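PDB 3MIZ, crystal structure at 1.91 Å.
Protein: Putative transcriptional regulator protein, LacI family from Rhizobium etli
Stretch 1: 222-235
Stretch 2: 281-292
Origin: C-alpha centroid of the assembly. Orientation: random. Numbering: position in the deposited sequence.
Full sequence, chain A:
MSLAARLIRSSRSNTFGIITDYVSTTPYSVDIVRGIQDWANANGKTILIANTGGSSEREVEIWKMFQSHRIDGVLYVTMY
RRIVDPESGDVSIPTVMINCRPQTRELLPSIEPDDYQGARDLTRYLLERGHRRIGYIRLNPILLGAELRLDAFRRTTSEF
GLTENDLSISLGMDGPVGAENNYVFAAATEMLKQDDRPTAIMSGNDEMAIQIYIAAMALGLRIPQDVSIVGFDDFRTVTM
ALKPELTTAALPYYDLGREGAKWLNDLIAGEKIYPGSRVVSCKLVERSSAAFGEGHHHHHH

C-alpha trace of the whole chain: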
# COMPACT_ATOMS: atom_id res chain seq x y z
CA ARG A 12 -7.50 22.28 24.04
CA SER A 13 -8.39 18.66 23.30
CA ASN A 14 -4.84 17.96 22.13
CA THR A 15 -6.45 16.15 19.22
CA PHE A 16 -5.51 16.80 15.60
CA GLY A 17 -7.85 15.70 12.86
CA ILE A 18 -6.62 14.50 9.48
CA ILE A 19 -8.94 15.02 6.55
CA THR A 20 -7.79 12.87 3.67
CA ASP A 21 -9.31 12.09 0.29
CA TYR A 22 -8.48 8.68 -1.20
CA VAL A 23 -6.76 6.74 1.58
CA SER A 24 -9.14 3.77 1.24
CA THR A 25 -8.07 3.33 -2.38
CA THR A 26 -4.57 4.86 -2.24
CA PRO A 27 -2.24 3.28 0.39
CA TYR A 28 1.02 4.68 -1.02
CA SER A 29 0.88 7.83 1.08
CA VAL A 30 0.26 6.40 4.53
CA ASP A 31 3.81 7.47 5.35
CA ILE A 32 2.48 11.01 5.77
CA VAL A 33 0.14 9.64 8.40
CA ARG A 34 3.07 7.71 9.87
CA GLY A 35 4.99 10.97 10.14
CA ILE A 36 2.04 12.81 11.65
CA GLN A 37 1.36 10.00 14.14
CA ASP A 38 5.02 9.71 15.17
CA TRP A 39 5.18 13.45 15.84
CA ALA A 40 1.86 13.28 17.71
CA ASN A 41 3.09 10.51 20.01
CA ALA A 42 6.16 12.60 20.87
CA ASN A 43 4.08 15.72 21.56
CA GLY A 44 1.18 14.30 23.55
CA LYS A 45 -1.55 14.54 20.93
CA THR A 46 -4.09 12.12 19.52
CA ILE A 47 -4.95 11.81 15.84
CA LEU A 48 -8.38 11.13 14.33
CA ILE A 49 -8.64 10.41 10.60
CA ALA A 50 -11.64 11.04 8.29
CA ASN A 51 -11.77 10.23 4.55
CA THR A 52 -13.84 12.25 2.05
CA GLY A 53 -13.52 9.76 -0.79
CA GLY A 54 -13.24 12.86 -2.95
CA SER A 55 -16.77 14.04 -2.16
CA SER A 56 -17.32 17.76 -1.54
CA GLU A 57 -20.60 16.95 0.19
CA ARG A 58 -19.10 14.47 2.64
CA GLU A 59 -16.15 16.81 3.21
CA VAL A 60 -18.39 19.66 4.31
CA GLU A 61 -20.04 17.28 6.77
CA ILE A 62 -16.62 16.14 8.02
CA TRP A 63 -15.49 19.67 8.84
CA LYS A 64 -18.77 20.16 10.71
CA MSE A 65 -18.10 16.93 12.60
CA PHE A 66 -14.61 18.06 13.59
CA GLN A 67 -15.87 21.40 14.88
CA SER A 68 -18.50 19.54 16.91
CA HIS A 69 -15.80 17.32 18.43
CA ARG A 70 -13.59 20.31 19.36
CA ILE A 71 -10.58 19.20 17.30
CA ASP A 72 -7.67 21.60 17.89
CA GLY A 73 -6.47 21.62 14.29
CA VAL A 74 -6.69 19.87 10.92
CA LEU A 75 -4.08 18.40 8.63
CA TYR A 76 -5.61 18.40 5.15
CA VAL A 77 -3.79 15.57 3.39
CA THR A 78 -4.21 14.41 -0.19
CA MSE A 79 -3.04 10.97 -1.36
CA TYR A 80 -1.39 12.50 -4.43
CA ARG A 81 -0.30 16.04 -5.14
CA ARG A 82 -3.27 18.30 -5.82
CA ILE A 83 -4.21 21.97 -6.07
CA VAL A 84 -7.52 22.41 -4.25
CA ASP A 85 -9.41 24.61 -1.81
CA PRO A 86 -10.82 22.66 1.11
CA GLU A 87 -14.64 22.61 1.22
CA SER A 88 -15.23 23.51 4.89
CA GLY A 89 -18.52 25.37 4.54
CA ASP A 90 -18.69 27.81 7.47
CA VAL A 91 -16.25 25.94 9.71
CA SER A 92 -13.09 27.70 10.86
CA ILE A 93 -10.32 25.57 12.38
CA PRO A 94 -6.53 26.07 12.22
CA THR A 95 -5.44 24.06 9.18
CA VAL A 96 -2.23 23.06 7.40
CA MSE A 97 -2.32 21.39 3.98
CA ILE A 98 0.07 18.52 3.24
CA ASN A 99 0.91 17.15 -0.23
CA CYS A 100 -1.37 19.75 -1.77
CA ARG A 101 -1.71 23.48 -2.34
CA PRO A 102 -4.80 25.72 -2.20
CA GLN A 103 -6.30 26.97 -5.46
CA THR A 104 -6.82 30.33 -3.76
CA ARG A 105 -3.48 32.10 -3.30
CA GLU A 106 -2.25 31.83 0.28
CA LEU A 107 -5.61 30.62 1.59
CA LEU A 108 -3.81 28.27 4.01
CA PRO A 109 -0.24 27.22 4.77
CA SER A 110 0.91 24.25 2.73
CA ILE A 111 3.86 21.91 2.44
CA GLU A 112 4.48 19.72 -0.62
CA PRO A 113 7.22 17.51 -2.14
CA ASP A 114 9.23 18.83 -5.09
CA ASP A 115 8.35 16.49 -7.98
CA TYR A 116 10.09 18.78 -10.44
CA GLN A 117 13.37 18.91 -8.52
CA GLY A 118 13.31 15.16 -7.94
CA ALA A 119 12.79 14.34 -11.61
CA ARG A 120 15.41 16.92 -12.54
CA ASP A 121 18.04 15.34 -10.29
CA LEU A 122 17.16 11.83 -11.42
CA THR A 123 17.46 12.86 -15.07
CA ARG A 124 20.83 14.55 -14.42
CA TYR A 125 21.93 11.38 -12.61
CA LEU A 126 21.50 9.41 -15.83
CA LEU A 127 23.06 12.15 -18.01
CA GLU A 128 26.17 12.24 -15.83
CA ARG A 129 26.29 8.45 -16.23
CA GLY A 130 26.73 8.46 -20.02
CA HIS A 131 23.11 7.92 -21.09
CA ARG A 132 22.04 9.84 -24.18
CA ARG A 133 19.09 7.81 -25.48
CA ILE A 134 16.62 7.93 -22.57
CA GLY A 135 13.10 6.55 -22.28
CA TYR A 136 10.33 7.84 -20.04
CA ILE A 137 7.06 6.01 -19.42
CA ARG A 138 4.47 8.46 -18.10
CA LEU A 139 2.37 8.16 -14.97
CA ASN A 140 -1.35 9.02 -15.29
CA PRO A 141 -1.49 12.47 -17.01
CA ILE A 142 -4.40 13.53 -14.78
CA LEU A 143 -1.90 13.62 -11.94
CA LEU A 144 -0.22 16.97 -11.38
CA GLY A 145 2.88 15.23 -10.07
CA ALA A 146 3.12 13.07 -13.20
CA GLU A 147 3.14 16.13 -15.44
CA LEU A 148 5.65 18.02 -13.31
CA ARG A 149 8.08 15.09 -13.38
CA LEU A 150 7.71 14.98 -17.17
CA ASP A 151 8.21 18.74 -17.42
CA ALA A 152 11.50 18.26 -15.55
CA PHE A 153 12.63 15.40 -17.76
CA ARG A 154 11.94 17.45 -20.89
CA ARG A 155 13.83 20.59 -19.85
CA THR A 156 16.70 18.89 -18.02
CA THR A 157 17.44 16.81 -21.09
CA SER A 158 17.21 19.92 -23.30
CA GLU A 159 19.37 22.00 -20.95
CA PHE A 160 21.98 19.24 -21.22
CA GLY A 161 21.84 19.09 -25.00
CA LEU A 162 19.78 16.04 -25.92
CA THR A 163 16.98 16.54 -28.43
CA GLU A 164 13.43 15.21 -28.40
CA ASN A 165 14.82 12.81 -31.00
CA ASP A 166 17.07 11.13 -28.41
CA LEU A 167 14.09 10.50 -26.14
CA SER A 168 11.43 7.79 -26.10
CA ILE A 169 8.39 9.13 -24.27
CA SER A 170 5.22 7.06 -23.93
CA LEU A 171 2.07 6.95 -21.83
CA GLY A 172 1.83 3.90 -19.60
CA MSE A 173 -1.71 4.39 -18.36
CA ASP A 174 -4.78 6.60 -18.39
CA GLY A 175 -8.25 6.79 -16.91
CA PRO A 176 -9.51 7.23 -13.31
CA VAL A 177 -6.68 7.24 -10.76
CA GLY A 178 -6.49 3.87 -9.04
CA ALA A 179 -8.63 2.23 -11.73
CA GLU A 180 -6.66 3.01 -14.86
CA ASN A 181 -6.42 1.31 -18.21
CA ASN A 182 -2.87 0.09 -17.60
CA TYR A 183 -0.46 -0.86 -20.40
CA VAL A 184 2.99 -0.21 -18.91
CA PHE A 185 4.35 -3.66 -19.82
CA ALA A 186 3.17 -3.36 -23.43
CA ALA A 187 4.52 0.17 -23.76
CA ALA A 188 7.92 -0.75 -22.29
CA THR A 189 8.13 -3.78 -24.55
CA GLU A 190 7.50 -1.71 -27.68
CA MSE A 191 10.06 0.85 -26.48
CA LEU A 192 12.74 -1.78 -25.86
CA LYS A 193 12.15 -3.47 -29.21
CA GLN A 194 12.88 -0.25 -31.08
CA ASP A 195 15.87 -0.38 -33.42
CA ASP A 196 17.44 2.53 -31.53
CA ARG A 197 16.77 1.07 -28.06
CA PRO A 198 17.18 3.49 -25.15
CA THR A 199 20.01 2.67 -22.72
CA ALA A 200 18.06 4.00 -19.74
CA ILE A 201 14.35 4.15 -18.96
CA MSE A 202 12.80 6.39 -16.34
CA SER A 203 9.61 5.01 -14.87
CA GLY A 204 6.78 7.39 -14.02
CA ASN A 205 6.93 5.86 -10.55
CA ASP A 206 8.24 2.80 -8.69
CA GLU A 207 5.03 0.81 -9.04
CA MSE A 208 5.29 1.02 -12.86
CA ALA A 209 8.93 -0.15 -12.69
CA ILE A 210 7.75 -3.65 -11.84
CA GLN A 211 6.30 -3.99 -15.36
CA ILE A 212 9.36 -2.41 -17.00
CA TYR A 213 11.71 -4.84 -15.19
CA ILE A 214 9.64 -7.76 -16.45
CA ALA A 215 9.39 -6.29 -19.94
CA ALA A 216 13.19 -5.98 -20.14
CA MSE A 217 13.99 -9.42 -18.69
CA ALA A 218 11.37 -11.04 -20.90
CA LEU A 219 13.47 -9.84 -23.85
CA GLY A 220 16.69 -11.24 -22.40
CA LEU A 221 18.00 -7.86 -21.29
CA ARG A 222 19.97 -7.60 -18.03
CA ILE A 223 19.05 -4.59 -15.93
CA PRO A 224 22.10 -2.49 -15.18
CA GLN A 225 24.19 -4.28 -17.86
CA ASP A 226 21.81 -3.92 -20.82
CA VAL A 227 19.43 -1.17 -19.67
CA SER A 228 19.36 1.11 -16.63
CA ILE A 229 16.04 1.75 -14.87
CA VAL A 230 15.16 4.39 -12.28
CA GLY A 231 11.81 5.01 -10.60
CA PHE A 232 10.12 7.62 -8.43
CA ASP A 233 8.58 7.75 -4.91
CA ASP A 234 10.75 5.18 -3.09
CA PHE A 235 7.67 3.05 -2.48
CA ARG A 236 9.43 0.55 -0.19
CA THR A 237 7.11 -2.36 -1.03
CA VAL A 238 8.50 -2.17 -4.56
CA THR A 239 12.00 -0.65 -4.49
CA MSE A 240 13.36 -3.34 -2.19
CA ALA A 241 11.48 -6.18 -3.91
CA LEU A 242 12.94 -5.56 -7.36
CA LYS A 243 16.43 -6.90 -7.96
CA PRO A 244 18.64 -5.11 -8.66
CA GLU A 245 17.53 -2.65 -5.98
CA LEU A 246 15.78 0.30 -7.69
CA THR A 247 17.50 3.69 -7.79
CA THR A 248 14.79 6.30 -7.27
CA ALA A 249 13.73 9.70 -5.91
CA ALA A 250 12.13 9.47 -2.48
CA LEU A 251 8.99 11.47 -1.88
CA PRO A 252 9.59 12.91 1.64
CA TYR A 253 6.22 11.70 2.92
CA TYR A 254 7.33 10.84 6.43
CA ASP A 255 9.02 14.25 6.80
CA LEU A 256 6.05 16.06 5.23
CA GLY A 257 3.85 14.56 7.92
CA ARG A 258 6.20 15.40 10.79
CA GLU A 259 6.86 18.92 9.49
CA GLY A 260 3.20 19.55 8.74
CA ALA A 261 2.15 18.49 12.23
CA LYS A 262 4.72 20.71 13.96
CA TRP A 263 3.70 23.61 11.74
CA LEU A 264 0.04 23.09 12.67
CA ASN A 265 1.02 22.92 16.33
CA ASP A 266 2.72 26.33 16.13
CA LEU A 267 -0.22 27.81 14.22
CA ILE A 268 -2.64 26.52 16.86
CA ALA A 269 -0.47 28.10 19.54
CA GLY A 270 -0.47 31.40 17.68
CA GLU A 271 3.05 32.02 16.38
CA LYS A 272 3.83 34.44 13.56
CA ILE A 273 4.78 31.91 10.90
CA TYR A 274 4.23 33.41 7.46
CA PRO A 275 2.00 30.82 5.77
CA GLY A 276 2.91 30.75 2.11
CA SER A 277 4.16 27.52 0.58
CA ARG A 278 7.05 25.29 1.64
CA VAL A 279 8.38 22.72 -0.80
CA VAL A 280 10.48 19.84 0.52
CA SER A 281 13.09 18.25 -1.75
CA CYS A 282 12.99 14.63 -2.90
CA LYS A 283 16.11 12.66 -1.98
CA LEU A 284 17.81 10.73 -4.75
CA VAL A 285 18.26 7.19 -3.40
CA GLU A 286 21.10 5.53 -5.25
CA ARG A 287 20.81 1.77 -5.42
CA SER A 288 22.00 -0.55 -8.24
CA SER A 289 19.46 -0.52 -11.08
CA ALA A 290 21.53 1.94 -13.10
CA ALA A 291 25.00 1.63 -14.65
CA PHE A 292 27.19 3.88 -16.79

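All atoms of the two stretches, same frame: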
# COMPACT_ATOMS: atom_id res chain seq x y z
N ARG A 222 19.54 -7.61 -19.42
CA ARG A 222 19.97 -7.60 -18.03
C ARG A 222 19.81 -6.16 -17.57
O ARG A 222 20.18 -5.23 -18.30
CB ARG A 222 21.43 -8.04 -17.91
CG ARG A 222 21.71 -9.37 -18.58
CD ARG A 222 23.19 -9.74 -18.53
NE ARG A 222 23.45 -11.01 -19.20
CZ ARG A 222 24.63 -11.63 -19.24
NH1 ARG A 222 25.68 -11.09 -18.63
NH2 ARG A 222 24.76 -12.79 -19.87
N ILE A 223 19.29 -5.95 -16.37
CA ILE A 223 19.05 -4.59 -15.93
C ILE A 223 20.25 -3.64 -16.02
O ILE A 223 20.52 -3.11 -17.10
CB ILE A 223 18.43 -4.56 -14.52
CG1 ILE A 223 17.18 -5.45 -14.49
CG2 ILE A 223 18.05 -3.12 -14.16
CD1 ILE A 223 16.09 -5.05 -15.49
N PRO A 224 21.01 -3.43 -14.94
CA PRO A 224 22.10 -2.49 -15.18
C PRO A 224 22.91 -2.72 -16.47
O PRO A 224 23.08 -1.79 -17.26
CB PRO A 224 22.95 -2.61 -13.91
CG PRO A 224 22.74 -4.03 -13.51
CD PRO A 224 21.25 -4.22 -13.72
N GLN A 225 23.37 -3.95 -16.69
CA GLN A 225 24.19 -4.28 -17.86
C GLN A 225 23.64 -3.87 -19.23
O GLN A 225 24.34 -3.24 -20.01
CB GLN A 225 24.50 -5.78 -17.88
CG GLN A 225 25.47 -6.20 -18.98
CD GLN A 225 25.62 -7.71 -19.11
OE1 GLN A 225 25.89 -8.40 -18.13
NE2 GLN A 225 25.43 -8.23 -20.32
N ASP A 226 22.40 -4.24 -19.52
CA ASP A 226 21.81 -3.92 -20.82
C ASP A 226 20.94 -2.66 -20.85
O ASP A 226 20.88 -1.97 -21.87
CB ASP A 226 21.03 -5.14 -21.31
CG ASP A 226 21.95 -6.33 -21.57
OD1 ASP A 226 21.48 -7.49 -21.50
OD2 ASP A 226 23.14 -6.10 -21.87
N VAL A 227 20.26 -2.37 -19.74
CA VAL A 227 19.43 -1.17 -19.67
C VAL A 227 19.27 -0.72 -18.22
O VAL A 227 18.98 -1.52 -17.35
CB VAL A 227 18.02 -1.42 -20.27
CG1 VAL A 227 17.29 -2.50 -19.47
CG2 VAL A 227 17.22 -0.12 -20.28
N SER A 228 19.49 0.57 -17.97
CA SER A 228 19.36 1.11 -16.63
C SER A 228 17.90 1.50 -16.41
O SER A 228 17.21 1.88 -17.36
CB SER A 228 20.23 2.35 -16.45
OG SER A 228 21.62 2.03 -16.47
N ILE A 229 17.42 1.39 -15.18
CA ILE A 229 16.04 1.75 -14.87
C ILE A 229 16.01 2.50 -13.55
O ILE A 229 16.64 2.08 -12.59
CB ILE A 229 15.14 0.49 -14.77
CG1 ILE A 229 15.14 -0.26 -16.11
CG2 ILE A 229 13.72 0.90 -14.39
CD1 ILE A 229 14.39 -1.58 -16.07
N VAL A 230 15.30 3.63 -13.51
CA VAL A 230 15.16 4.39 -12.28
C VAL A 230 13.66 4.63 -12.09
O VAL A 230 12.90 4.63 -13.06
CB VAL A 230 15.93 5.75 -12.34
CG1 VAL A 230 17.44 5.49 -12.52
CG2 VAL A 230 15.41 6.62 -13.48
N GLY A 231 13.23 4.79 -10.85
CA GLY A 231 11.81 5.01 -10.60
C GLY A 231 11.55 6.34 -9.92
O GLY A 231 12.32 7.28 -10.08
N PHE A 232 10.46 6.41 -9.16
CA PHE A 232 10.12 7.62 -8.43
C PHE A 232 9.14 7.29 -7.30
O PHE A 232 8.20 6.51 -7.52
CB PHE A 232 9.50 8.67 -9.36
CG PHE A 232 9.71 10.08 -8.90
CD1 PHE A 232 9.16 10.53 -7.70
CD2 PHE A 232 10.47 10.97 -9.67
CE1 PHE A 232 9.36 11.85 -7.27
CE2 PHE A 232 10.68 12.29 -9.24
CZ PHE A 232 10.12 12.73 -8.04
N ASP A 233 9.39 7.87 -6.13
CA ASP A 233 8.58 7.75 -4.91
C ASP A 233 9.29 7.08 -3.73
O ASP A 233 9.10 7.46 -2.57
CB ASP A 233 7.31 6.93 -5.14
CG ASP A 233 6.30 7.60 -6.05
OD1 ASP A 233 6.53 8.74 -6.51
OD2 ASP A 233 5.26 6.96 -6.29
N ASP A 234 10.09 6.07 -4.05
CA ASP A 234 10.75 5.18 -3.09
C ASP A 234 9.66 4.48 -2.30
O ASP A 234 9.60 4.55 -1.07
CB ASP A 234 11.73 5.87 -2.13
CG ASP A 234 12.61 4.84 -1.38
OD1 ASP A 234 12.90 3.77 -1.97
OD2 ASP A 234 13.01 5.09 -0.22
N PHE A 235 8.77 3.83 -3.04
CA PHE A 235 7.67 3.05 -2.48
C PHE A 235 8.37 1.77 -2.05
O PHE A 235 8.60 0.88 -2.87
CB PHE A 235 6.63 2.79 -3.58
CG PHE A 235 5.46 1.95 -3.14
CD1 PHE A 235 4.99 1.99 -1.83
CD2 PHE A 235 4.80 1.14 -4.06
CE1 PHE A 235 3.87 1.24 -1.45
CE2 PHE A 235 3.68 0.38 -3.69
CZ PHE A 235 3.22 0.44 -2.38
N SER A 281 12.40 19.00 -0.71
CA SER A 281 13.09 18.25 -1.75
C SER A 281 12.90 16.74 -1.67
O SER A 281 12.59 16.19 -0.62
CB SER A 281 14.58 18.57 -1.71
OG SER A 281 15.14 18.21 -0.46
N CYS A 282 13.08 16.08 -2.81
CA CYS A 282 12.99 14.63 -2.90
C CYS A 282 14.43 14.13 -2.93
O CYS A 282 15.23 14.61 -3.72
CB CYS A 282 12.28 14.21 -4.18
SG CYS A 282 10.53 14.68 -4.25
N LYS A 283 14.76 13.19 -2.05
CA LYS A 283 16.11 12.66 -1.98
C LYS A 283 16.38 11.58 -3.01
O LYS A 283 15.62 10.62 -3.13
CB LYS A 283 16.38 12.09 -0.58
CG LYS A 283 16.37 13.12 0.53
CD LYS A 283 16.57 12.47 1.89
CE LYS A 283 16.62 13.50 3.01
NZ LYS A 283 16.71 12.87 4.35
N LEU A 284 17.46 11.74 -3.77
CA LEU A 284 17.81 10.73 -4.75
C LEU A 284 18.40 9.56 -3.96
O LEU A 284 19.35 9.73 -3.20
CB LEU A 284 18.85 11.28 -5.73
CG LEU A 284 19.38 10.34 -6.81
CD1 LEU A 284 18.28 9.48 -7.38
CD2 LEU A 284 20.03 11.17 -7.91
N VAL A 285 17.80 8.38 -4.11
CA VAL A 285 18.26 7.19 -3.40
C VAL A 285 18.99 6.32 -4.40
O VAL A 285 18.36 5.65 -5.22
CB VAL A 285 17.08 6.40 -2.80
CG1 VAL A 285 17.60 5.18 -2.05
CG2 VAL A 285 16.28 7.30 -1.87
N GLU A 286 20.31 6.32 -4.33
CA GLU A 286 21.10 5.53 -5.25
C GLU A 286 21.23 4.08 -4.83
O GLU A 286 21.72 3.78 -3.74
CB GLU A 286 22.49 6.16 -5.41
CG GLU A 286 23.39 5.39 -6.36
CD GLU A 286 24.56 6.21 -6.83
OE1 GLU A 286 25.06 7.04 -6.04
OE2 GLU A 286 24.99 6.02 -8.00
N ARG A 287 20.75 3.19 -5.69
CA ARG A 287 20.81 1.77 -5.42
C ARG A 287 21.64 1.13 -6.55
O ARG A 287 22.71 1.65 -6.87
CB ARG A 287 19.39 1.19 -5.31
CG ARG A 287 18.60 1.79 -4.12
CD ARG A 287 17.56 0.84 -3.53
NE ARG A 287 16.97 1.33 -2.27
CZ ARG A 287 15.91 2.14 -2.18
NH1 ARG A 287 15.31 2.58 -3.27
NH2 ARG A 287 15.45 2.51 -0.99
N SER A 288 21.18 0.06 -7.18
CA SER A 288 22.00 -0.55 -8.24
C SER A 288 21.33 -0.89 -9.56
O SER A 288 21.85 -1.70 -10.34
CB SER A 288 22.70 -1.80 -7.68
OG SER A 288 21.75 -2.69 -7.12
N SER A 289 20.19 -0.27 -9.84
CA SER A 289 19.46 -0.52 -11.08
C SER A 289 19.96 0.29 -12.26
O SER A 289 19.44 0.18 -13.37
CB SER A 289 17.98 -0.22 -10.87
OG SER A 289 17.82 1.14 -10.52
N ALA A 290 20.97 1.13 -12.03
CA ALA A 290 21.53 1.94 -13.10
C ALA A 290 23.05 1.77 -13.18
O ALA A 290 23.73 1.63 -12.17
CB ALA A 290 21.18 3.41 -12.89
N ALA A 291 23.57 1.78 -14.41
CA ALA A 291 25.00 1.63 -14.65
C ALA A 291 25.41 2.68 -15.69
O ALA A 291 24.56 3.27 -16.35
CB ALA A 291 25.32 0.23 -15.17
N PHE A 292 26.71 2.90 -15.83
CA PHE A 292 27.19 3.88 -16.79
C PHE A 292 26.81 3.50 -18.22
O PHE A 292 26.60 2.30 -18.49
CB PHE A 292 28.71 4.03 -16.66
CG PHE A 292 29.26 5.18 -17.44
CD1 PHE A 292 29.61 5.03 -18.78
CD2 PHE A 292 29.36 6.44 -16.85
CE1 PHE A 292 30.05 6.12 -19.53
CE2 PHE A 292 29.80 7.53 -17.59
CZ PHE A 292 30.14 7.37 -18.93

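The contact between the two stretches buries 492 Å² in total, and three residues account for much of it: Ser289, Asp234 and Pro224. Ser289 and Pro224 share one site and Asp234 forms a second; the three rely on different kinds of interaction.

Ser289, the residue most covered by the opposing stretch, uses both its backbone and its side chain to hold Ile229 in the strand 228-230. Its carbonyl accepts a hydrogen bond from the backbone amide of Ile229 (Ile229 N to Ser289 O, 3.0 Å, 166° at the hydrogen), and its hydroxyl, with chi1 in the p well, donates to the carbonyl of the same residue (Ser289 OG to Ile229 O, 2.6 Å). Both polar groups of the Ile229 backbone are therefore satisfied by a single serine. Ser289 O also lies 3.4 Å from Ser228 CA in a CA-H...O contact, and the CG2 methyl of Ile223 approaches the same Ser289 O at 3.7 Å.

One residue earlier in the strand, the pattern is reversed: here stretch 1 supplies the side chain and stretch 2 the backbone. Ser228 directs its CA-to-CB bond toward stretch 2, and its OG accepts a nearly linear hydrogen bond from the amide of Ala291 (Ala291 N to Ser228 OG, 2.8 Å, 172°). The backbones are close at this point, with the CA atoms of Ser228 and Ala290 4.2 Å apart. Val230 extends the contact with an apolar approach of its CG1 to the CB of Ala290 at 4.3 Å.

Pro224, in the short helix preceding the strand, contributes packing rather than hydrogen bonds across the interface. Its CB lies 3.9 Å from the CB of Ala291 and 3.8 Å from the carbonyl O of Ser288, so the ring covers the backbone of the segment that Ser289 and Ser228 anchor.

Asp234 forms a separate, charged site at the other end of stretch 1. Its CA-to-CB bond points toward stretch 2, and with chi1 in the t well the carboxylate meets Arg287 in a salt bridge. A single carboxylate oxygen receives both terminal nitrogens of the guanidinium: Asp234 OD1 is 3.0 Å from Arg287 NH1 and 3.0 Å from Arg287 NH2. The oxygen sits at the guanidinium edge, near its plane, which lets both N-H groups converge on it, although angles of 145° and 144° show that neither bond is straight. The other carboxylate oxygen, Asp234 OD2, lies 4.3 Å from the CG2 methyl of Val285. Well apart from the salt bridge, Phe232 CZ approaches Cys282 SG at 4.3 Å, with the sulfur placed obliquely to the ring.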